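Enoyl-CoA hydratase/isomerase family protein (PDB 4FN7) probably acts on the carbon-carbon double bond of unsaturated acyl-CoA thioesters, as an enoyl-CoA hydratase or isomerase of the crotonase superfamily in lipid metabolism. Local coordinates at residues G70-Q73 with P74-M78; M135-P138 with Y139-E143; T216-R219 with A220-G224. One frame throughout, in Å; residues are numbered along the deposited sequence.

Contact 1: G70-Q73 with P74-M78; sequences GEVQ and PAIDM
Glu-71 meets Pro-74 at about a right angle, laying OE1 of its extended side chain 3.5 Å from CG of the pyrrolidine ring. Its backbone N is tied back to the hydroxyl of Ser-69 in the preceding helix. At Val-72 the carbonyl O takes the N-H of Ile-76 in a nearly straight bond (2.9 Å, 169°). The two side chains of this pair lie alongside each other and extend in a common direction, with Val-72 CG1 3.8 Å from Ile-76 CD1. Gln-73 is gripped twice by Asp-77. Its carbonyl O accepts the Asp-77 N-H, and its side chain folds over the same turn: CG stands opposite the backbone N (chi1 -162°) and the bend at chi2 brings NE2 to 2.8 Å from Asp-77 OD1. The carboxylate receives this N-H from above its plane, while on the donor side the bond lies close to the amide plane of Gln-73. Ile-76 CD1 touches Gln-73 OE1 at 3.8 Å; Ile-76 also packs on Ile-225 and Ala-226 of helix 225-228. A proline in the first turn, where its lack of an N-H costs no bond, is characteristic of a helix N-terminus, here that of helix 73-90.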
ATOM      1  N   GLY A  70      12.096  17.715  28.311  1.00 35.47           N
ATOM      2  CA  GLY A  70      10.857  18.452  28.467  1.00 34.34           C
ATOM      3  C   GLY A  70      11.013  19.886  28.005  1.00 33.10           C
ATOM      4  O   GLY A  70      10.048  20.651  27.985  1.00 34.15           O
ATOM      5  N   GLU A  71      12.239  20.253  27.639  1.00 30.73           N
ATOM      6  CA  GLU A  71      12.490  21.555  27.038  1.00 28.52           C
ATOM      7  C   GLU A  71      11.595  21.693  25.816  1.00 27.46           C
ATOM      8  O   GLU A  71      11.320  20.711  25.119  1.00 29.43           O
ATOM      9  CB  GLU A  71      13.964  21.708  26.657  1.00 29.78           C
ATOM     10  CG  GLU A  71      14.905  21.746  27.859  1.00 31.23           C
ATOM     11  CD  GLU A  71      16.372  21.733  27.464  1.00 32.91           C
ATOM     12  OE1 GLU A  71      16.670  21.684  26.250  1.00 35.01           O
ATOM     13  OE2 GLU A  71      17.228  21.775  28.374  1.00 31.91           O
ATOM     14  N   VAL A  72      11.129  22.906  25.559  1.00 24.91           N
ATOM     15  CA  VAL A  72      10.118  23.100  24.531  1.00 23.34           C
ATOM     16  C   VAL A  72      10.715  23.526  23.194  1.00 21.22           C
ATOM     17  O   VAL A  72      10.707  22.756  22.232  1.00 20.00           O
ATOM     18  CB  VAL A  72       9.042  24.102  24.987  1.00 24.78           C
ATOM     19  CG1 VAL A  72       8.074  24.389  23.856  1.00 26.74           C
ATOM     20  CG2 VAL A  72       8.299  23.561  26.202  1.00 26.16           C
ATOM     21  N   GLN A  73      11.239  24.744  23.134  1.00 21.25           N
ATOM     22  CA  GLN A  73      11.767  25.261  21.878  1.00 21.28           C
ATOM     23  C   GLN A  73      12.929  24.430  21.324  1.00 18.47           C
ATOM     24  O   GLN A  73      12.999  24.207  20.115  1.00 17.76           O
ATOM     25  CB  GLN A  73      12.150  26.739  21.995  1.00 23.19           C
ATOM     26  CG  GLN A  73      12.289  27.435  20.644  1.00 24.63           C
ATOM     27  CD  GLN A  73      11.005  27.384  19.827  1.00 26.49           C
ATOM     28  OE1 GLN A  73       9.914  27.614  20.352  1.00 29.85           O
ATOM     29  NE2 GLN A  73      11.131  27.081  18.539  1.00 25.18           N
ATOM     30  N   PRO A  74      13.846  23.973  22.197  1.00 19.16           N
ATOM     31  CA  PRO A  74      14.911  23.113  21.666  1.00 19.12           C
ATOM     32  C   PRO A  74      14.376  21.850  20.984  1.00 16.89           C
ATOM     33  O   PRO A  74      14.925  21.426  19.965  1.00 17.15           O
ATOM     34  CB  PRO A  74      15.718  22.750  22.915  1.00 20.88           C
ATOM     35  CG  PRO A  74      15.505  23.915  23.838  1.00 21.27           C
ATOM     36  CD  PRO A  74      14.073  24.326  23.611  1.00 20.11           C
ATOM     37  N   ALA A  75      13.319  21.261  21.534  1.00 16.16           N
ATOM     38  CA  ALA A  75      12.718  20.073  20.937  1.00 15.98           C
ATOM     39  C   ALA A  75      12.005  20.432  19.639  1.00 14.43           C
ATOM     40  O   ALA A  75      12.131  19.725  18.644  1.00 15.19           O
ATOM     41  CB  ALA A  75      11.756  19.407  21.908  1.00 16.19           C
ATOM     42  N   ILE A  76      11.257  21.533  19.655  1.00 15.07           N
ATOM     43  CA  ILE A  76      10.581  22.015  18.451  1.00 15.76           C
ATOM     44  C   ILE A  76      11.592  22.235  17.329  1.00 14.44           C
ATOM     45  O   ILE A  76      11.398  21.791  16.197  1.00 15.01           O
ATOM     46  CB  ILE A  76       9.831  23.337  18.718  1.00 18.56           C
ATOM     47  CG1 ILE A  76       8.601  23.084  19.592  1.00 19.93           C
ATOM     48  CG2 ILE A  76       9.417  23.995  17.415  1.00 18.33           C
ATOM     49  CD1 ILE A  76       7.913  24.360  20.077  1.00 21.05           C
ATOM     50  N   ASP A  77      12.673  22.935  17.645  1.00 13.67           N
ATOM     51  CA  ASP A  77      13.701  23.219  16.650  1.00 14.84           C
ATOM     52  C   ASP A  77      14.349  21.949  16.107  1.00 11.81           C
ATOM     53  O   ASP A  77      14.605  21.847  14.910  1.00 12.46           O
ATOM     54  CB  ASP A  77      14.776  24.137  17.236  1.00 17.44           C
ATOM     55  CG  ASP A  77      14.263  25.537  17.516  1.00 21.34           C
ATOM     56  OD1 ASP A  77      13.200  25.906  16.978  1.00 23.46           O
ATOM     57  OD2 ASP A  77      14.935  26.275  18.269  1.00 23.81           O
ATOM     58  N   MET A  78      14.625  20.986  16.987  1.00 12.89           N
ATOM     59  CA  MET A  78      15.239  19.730  16.562  1.00 11.76           C
ATOM     60  C   MET A  78      14.298  18.935  15.662  1.00 10.84           C
ATOM     61  O   MET A  78      14.718  18.406  14.632  1.00 10.62           O
ATOM     62  CB  MET A  78      15.671  18.884  17.763  1.00 12.26           C
ATOM     63  CG  MET A  78      16.268  17.543  17.368  1.00 13.03           C
ATOM     64  SD  MET A  78      16.846  16.601  18.785  1.00 13.60           S
ATOM     65  CE  MET A  78      15.295  16.371  19.664  1.00 15.30           C
TER

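Contact 2: M135-P138 with Y139-E143; sequences MTIP and YAALE
Ile-137 pushes its CG2 methyl into the notch between two side chains of the following helix, 3.6 Å from Ala-141 CB and 3.7 Å from Leu-142 CD2. With CG2 opposite the backbone N (chi1 -57° for CG1), this branch makes the closest approach to the helix, and the small Ala-141 forms a shallow floor beneath it. Leu-142 makes the taller wall: its CD2 also reaches to 3.9 Å from Ile-137 CB as the two side chains slant across each other. Pro-138 occupies the N-cap position. Its ring sits loosely against Ala-141, CD to CB at 4.3 Å, and packs on Leu-79 and Phe-83 of helix 73-90. The carbonyl O of Pro-138 lies 3.4 Å from Ala-141 CB and accepts the Leu-142 N-H at 3.0 Å, closing the first helical turn. Arg-209 of the second subunit makes a cation-pi contact with the Tyr-139 ring and donates to Ile-137 O, and Thr-206 of that subunit bonds to Ile-137 N. Chemically, methyl packing and one backbone bond join the inner surface, whereas the backbone N-H and C=O of Ile-137 are satisfied by the other chain, so the start of helix 139-148 is part of the subunit interface.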
ATOM      1  N   MET A 135       5.975   8.706  23.373  1.00 13.44           N
ATOM      2  CA  MET A 135       5.888   9.832  22.464  0.58 14.87           C
ATOM      3  C   MET A 135       4.850   9.595  21.373  1.00 13.27           C
ATOM      4  O   MET A 135       4.803   8.536  20.751  1.00 14.12           O
ATOM      5  CB  MET A 135       7.264  10.127  21.872  0.58 18.70           C
ATOM      6  CG  MET A 135       8.314  10.356  22.949  0.58 23.05           C
ATOM      7  SD  MET A 135       9.972  10.606  22.305  0.58 28.18           S
ATOM      8  CE  MET A 135      10.903  10.787  23.821  0.58 28.33           C
ATOM      9  N   THR A 136       4.000  10.589  21.161  1.00 12.91           N
ATOM     10  CA  THR A 136       3.044  10.533  20.060  1.00 12.65           C
ATOM     11  C   THR A 136       3.788  10.875  18.769  1.00 12.79           C
ATOM     12  O   THR A 136       4.572  11.822  18.734  1.00 15.38           O
ATOM     13  CB  THR A 136       1.875  11.506  20.294  1.00 13.03           C
ATOM     14  OG1 THR A 136       1.196  11.141  21.505  1.00 13.69           O
ATOM     15  CG2 THR A 136       0.882  11.477  19.132  1.00 13.18           C
ATOM     16  N   ILE A 137       3.571  10.097  17.715  1.00 12.08           N
ATOM     17  CA  ILE A 137       4.328  10.322  16.484  1.00 11.58           C
ATOM     18  C   ILE A 137       3.877  11.614  15.808  1.00 10.81           C
ATOM     19  O   ILE A 137       2.685  11.802  15.552  1.00 11.11           O
ATOM     20  CB  ILE A 137       4.192   9.155  15.501  1.00 11.38           C
ATOM     21  CG1 ILE A 137       4.650   7.847  16.148  1.00 11.96           C
ATOM     22  CG2 ILE A 137       5.024   9.440  14.254  1.00 10.92           C
ATOM     23  CD1 ILE A 137       4.549   6.633  15.227  1.00 11.72           C
ATOM     24  N   PRO A 138       4.830  12.516  15.513  1.00 11.25           N
ATOM     25  CA  PRO A 138       4.479  13.754  14.811  1.00 11.37           C
ATOM     26  C   PRO A 138       3.860  13.503  13.442  1.00 10.20           C
ATOM     27  O   PRO A 138       4.196  12.522  12.764  1.00 11.18           O
ATOM     28  CB  PRO A 138       5.829  14.457  14.654  1.00 13.25           C
ATOM     29  CG  PRO A 138       6.632  13.968  15.813  1.00 13.87           C
ATOM     30  CD  PRO A 138       6.240  12.518  15.941  1.00 11.51           C
ATOM     31  N   TYR A 139       2.969  14.397  13.035  1.00 11.20           N
ATOM     32  CA  TYR A 139       2.332  14.272  11.728  1.00 11.91           C
ATOM     33  C   TYR A 139       3.339  14.158  10.580  1.00 10.48           C
ATOM     34  O   TYR A 139       3.141  13.358   9.667  1.00 11.07           O
ATOM     35  CB  TYR A 139       1.354  15.420  11.483  1.00 13.75           C
ATOM     36  CG  TYR A 139       0.075  15.305  12.287  1.00 15.49           C
ATOM     37  CD1 TYR A 139      -0.901  14.377  11.944  1.00 15.92           C
ATOM     38  CD2 TYR A 139      -0.158  16.125  13.383  1.00 17.34           C
ATOM     39  CE1 TYR A 139      -2.078  14.270  12.675  1.00 16.83           C
ATOM     40  CE2 TYR A 139      -1.332  16.027  14.115  1.00 17.03           C
ATOM     41  CZ  TYR A 139      -2.285  15.097  13.755  1.00 16.65           C
ATOM     42  OH  TYR A 139      -3.452  14.993  14.477  1.00 19.18           O
ATOM     43  N   ALA A 140       4.418  14.935  10.621  1.00 11.66           N
ATOM     44  CA  ALA A 140       5.399  14.875   9.538  1.00 11.16           C
ATOM     45  C   ALA A 140       6.022  13.484   9.436  1.00  9.70           C
ATOM     46  O   ALA A 140       6.258  12.981   8.337  1.00 10.18           O
ATOM     47  CB  ALA A 140       6.475  15.948   9.700  1.00 13.08           C
ATOM     48  N   ALA A 141       6.285  12.864  10.583  1.00 10.18           N
ATOM     49  CA  ALA A 141       6.854  11.520  10.618  1.00  9.64           C
ATOM     50  C   ALA A 141       5.868  10.498  10.079  1.00  9.83           C
ATOM     51  O   ALA A 141       6.239   9.585   9.336  1.00 10.41           O
ATOM     52  CB  ALA A 141       7.268  11.154  12.038  1.00 10.53           C
ATOM     53  N   LEU A 142       4.606  10.640  10.472  1.00  9.60           N
ATOM     54  CA  LEU A 142       3.565   9.770   9.940  1.00  9.64           C
ATOM     55  C   LEU A 142       3.522   9.826   8.413  1.00  9.78           C
ATOM     56  O   LEU A 142       3.418   8.800   7.749  1.00 10.71           O
ATOM     57  CB  LEU A 142       2.194  10.123  10.534  1.00  9.96           C
ATOM     58  CG  LEU A 142       2.016   9.809  12.023  1.00  9.77           C
ATOM     59  CD1 LEU A 142       0.690  10.363  12.531  1.00 12.31           C
ATOM     60  CD2 LEU A 142       2.094   8.312  12.264  1.00 11.61           C
ATOM     61  N   GLU A 143       3.612  11.029   7.862  1.00  9.77           N
ATOM     62  CA  GLU A 143       3.542  11.192   6.413  1.00  9.67           C
ATOM     63  C   GLU A 143       4.742  10.549   5.709  1.00  9.63           C
ATOM     64  O   GLU A 143       4.598   9.956   4.636  1.00 10.45           O
ATOM     65  CB  GLU A 143       3.409  12.669   6.060  1.00 11.22           C
ATOM     66  CG  GLU A 143       2.106  13.283   6.572  1.00 14.09           C
ATOM     67  CD  GLU A 143       0.868  12.750   5.852  1.00 17.65           C
ATOM     68  OE1 GLU A 143       1.002  12.221   4.729  1.00 19.80           O
ATOM     69  OE2 GLU A 143      -0.247  12.864   6.406  1.00 21.71           O
TER

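Contact 3: T216-R219 with A220-G224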
ATOM      1  N   THR A 216       3.595  17.962   0.465  1.00 11.17           N
ATOM      2  CA  THR A 216       2.693  18.990   0.958  1.00 13.65           C
ATOM      3  C   THR A 216       2.327  18.730   2.418  1.00 13.29           C
ATOM      4  O   THR A 216       2.310  19.645   3.242  1.00 13.73           O
ATOM      5  CB  THR A 216       1.431  19.034   0.094  1.00 15.37           C
ATOM      6  OG1 THR A 216       1.795  19.410  -1.239  1.00 16.33           O
ATOM      7  CG2 THR A 216       0.419  20.034   0.645  1.00 17.19           C
ATOM      8  N   ALA A 217       2.049  17.472   2.740  1.00 12.16           N
ATOM      9  CA  ALA A 217       1.662  17.116   4.102  1.00 13.17           C
ATOM     10  C   ALA A 217       2.840  17.199   5.079  1.00 13.17           C
ATOM     11  O   ALA A 217       2.669  17.563   6.243  1.00 13.84           O
ATOM     12  CB  ALA A 217       1.022  15.743   4.136  1.00 13.31           C
ATOM     13  N   ILE A 218       4.036  16.863   4.611  1.00 11.15           N
ATOM     14  CA  ILE A 218       5.229  17.018   5.431  1.00 11.08           C
ATOM     15  C   ILE A 218       5.468  18.494   5.743  1.00 11.63           C
ATOM     16  O   ILE A 218       5.764  18.852   6.877  1.00 12.82           O
ATOM     17  CB  ILE A 218       6.452  16.375   4.755  1.00 10.02           C
ATOM     18  CG1 ILE A 218       6.298  14.851   4.759  1.00 11.42           C
ATOM     19  CG2 ILE A 218       7.734  16.772   5.463  1.00 12.00           C
ATOM     20  CD1 ILE A 218       7.264  14.120   3.838  1.00 11.27           C
ATOM     21  N   ARG A 219       5.312  19.347   4.738  1.00 12.75           N
ATOM     22  CA  ARG A 219       5.415  20.785   4.946  1.00 14.66           C
ATOM     23  C   ARG A 219       4.423  21.247   6.011  1.00 15.08           C
ATOM     24  O   ARG A 219       4.775  22.004   6.915  1.00 16.00           O
ATOM     25  CB  ARG A 219       5.170  21.531   3.633  1.00 17.48           C
ATOM     26  CG  ARG A 219       5.148  23.041   3.759  1.00 20.61           C
ATOM     27  CD  ARG A 219       6.453  23.564   4.328  1.00 23.53           C
ATOM     28  NE  ARG A 219       7.596  23.003   3.619  1.00 23.75           N
ATOM     29  CZ  ARG A 219       8.834  22.971   4.098  1.00 23.28           C
ATOM     30  NH1 ARG A 219       9.098  23.471   5.299  1.00 24.26           N
ATOM     31  NH2 ARG A 219       9.807  22.429   3.376  1.00 22.08           N
ATOM     32  N   ALA A 220       3.176  20.794   5.901  1.00 14.59           N
ATOM     33  CA  ALA A 220       2.165  21.147   6.891  1.00 15.51           C
ATOM     34  C   ALA A 220       2.572  20.644   8.270  1.00 15.86           C
ATOM     35  O   ALA A 220       2.340  21.311   9.277  1.00 17.38           O
ATOM     36  CB  ALA A 220       0.810  20.579   6.498  1.00 16.09           C
ATOM     37  N   GLY A 221       3.170  19.459   8.311  1.00 16.00           N
ATOM     38  CA  GLY A 221       3.603  18.869   9.564  1.00 14.31           C
ATOM     39  C   GLY A 221       4.740  19.635  10.208  1.00 14.10           C
ATOM     40  O   GLY A 221       4.814  19.754  11.431  1.00 15.28           O
ATOM     41  N   ILE A 222       5.641  20.153   9.382  1.00 14.22           N
ATOM     42  CA  ILE A 222       6.738  20.973   9.870  1.00 14.48           C
ATOM     43  C   ILE A 222       6.178  22.268  10.451  1.00 16.69           C
ATOM     44  O   ILE A 222       6.532  22.674  11.564  1.00 15.93           O
ATOM     45  CB  ILE A 222       7.749  21.273   8.737  1.00 13.99           C
ATOM     46  CG1 ILE A 222       8.497  19.993   8.343  1.00 14.40           C
ATOM     47  CG2 ILE A 222       8.721  22.368   9.161  1.00 14.56           C
ATOM     48  CD1 ILE A 222       9.279  20.101   7.046  1.00 13.79           C
ATOM     49  N   ASP A 223       5.283  22.903   9.701  1.00 18.02           N
ATOM     50  CA  ASP A 223       4.648  24.136  10.148  1.00 20.14           C
ATOM     51  C   ASP A 223       3.895  23.937  11.464  1.00 21.06           C
ATOM     52  O   ASP A 223       3.829  24.843  12.292  1.00 23.27           O
ATOM     53  CB  ASP A 223       3.699  24.672   9.074  1.00 24.40           C
ATOM     54  CG  ASP A 223       4.431  25.124   7.823  1.00 29.72           C
ATOM     55  OD1 ASP A 223       5.645  25.401   7.919  1.00 31.69           O
ATOM     56  OD2 ASP A 223       3.797  25.207   6.749  1.00 32.60           O
ATOM     57  N   GLY A 224       3.349  22.740  11.659  1.00 18.60           N
ATOM     58  CA  GLY A 224       2.520  22.456  12.818  1.00 18.81           C
ATOM     59  C   GLY A 224       3.234  21.951  14.063  1.00 19.13           C
ATOM     60  O   GLY A 224       2.582  21.699  15.078  1.00 21.79           O
TER
HETATM   61  O   HOH W   1       7.863  25.702   6.665  0.70 28.56           O
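Ile-218 and Ile-222 form the close-packed side of this helical turn, their side chains slanting past each other with CG2 of Ile-218 4.0 Å from CD1 of Ile-222. Ile-222 CG1 lies 3.3 Å from the carbonyl O of Ile-218, the same oxygen that accepts the Ile-222 N-H at 2.8 Å. Beside them Gly-221 brings its backbone N to 2.8 Å from Ala-217 O, in a bond bent to 146°. Arg-219 folds over Ile-222. Its chain leaves opposite the backbone N (chi1 175°) and then bends at both chi2 and chi3, which brings the guanidinium back so that one face lies over Ile-222 CD1, 3.8 Å from NH1. On the solvent side, where Ala-220 and Asp-223 are exposed, the fit is looser. Asp-223 keeps a straight backbone bond to Arg-219 O, yet its carboxylate makes no direct ion pair with the guanidinium: NH1 and OD1 stay 4.7 Å apart, and a water joins them, accepting from Arg-219 NH1 at 2.9 Å and donating to Asp-223 OD1. NH1 has its stronger partner in Glu-84, to which it forms a salt bridge, and the guanidinium makes a cation-pi contact with Tyr-87. Both belong to helix 73-90, which also receives Ile-222 on Phe-83, while Ala-217 and Ile-218 rest against Glu-143 of helix 139-148; the end of helix 200-223 thus lies against two helices.

In the fold
Helix 73-90 ties the three contacts together: contact 1 leads into its first turn, Pro-138 and Ala-141 of contact 2 pack on its Phe-83, and Ile-222 of contact 3 meets the same phenylalanine. Contacts 2 and 3 touch directly, with centres about 11 Å apart; Glu-143 CD lies 3.5 Å from Ala-217 CB, and Ala-140 CB 4.1 Å from Gly-221 CA. Contact 1 stands apart, its nearest atoms about 8 Å from contact 2 and about 7 Å from contact 3, but the short helix 225-228 after contact 3 reaches contacts 1 and 2, the latter through a bond from Tyr-139 N to Glu-228. Contact 2 alone borders another subunit. No ligand occupies this apo structure.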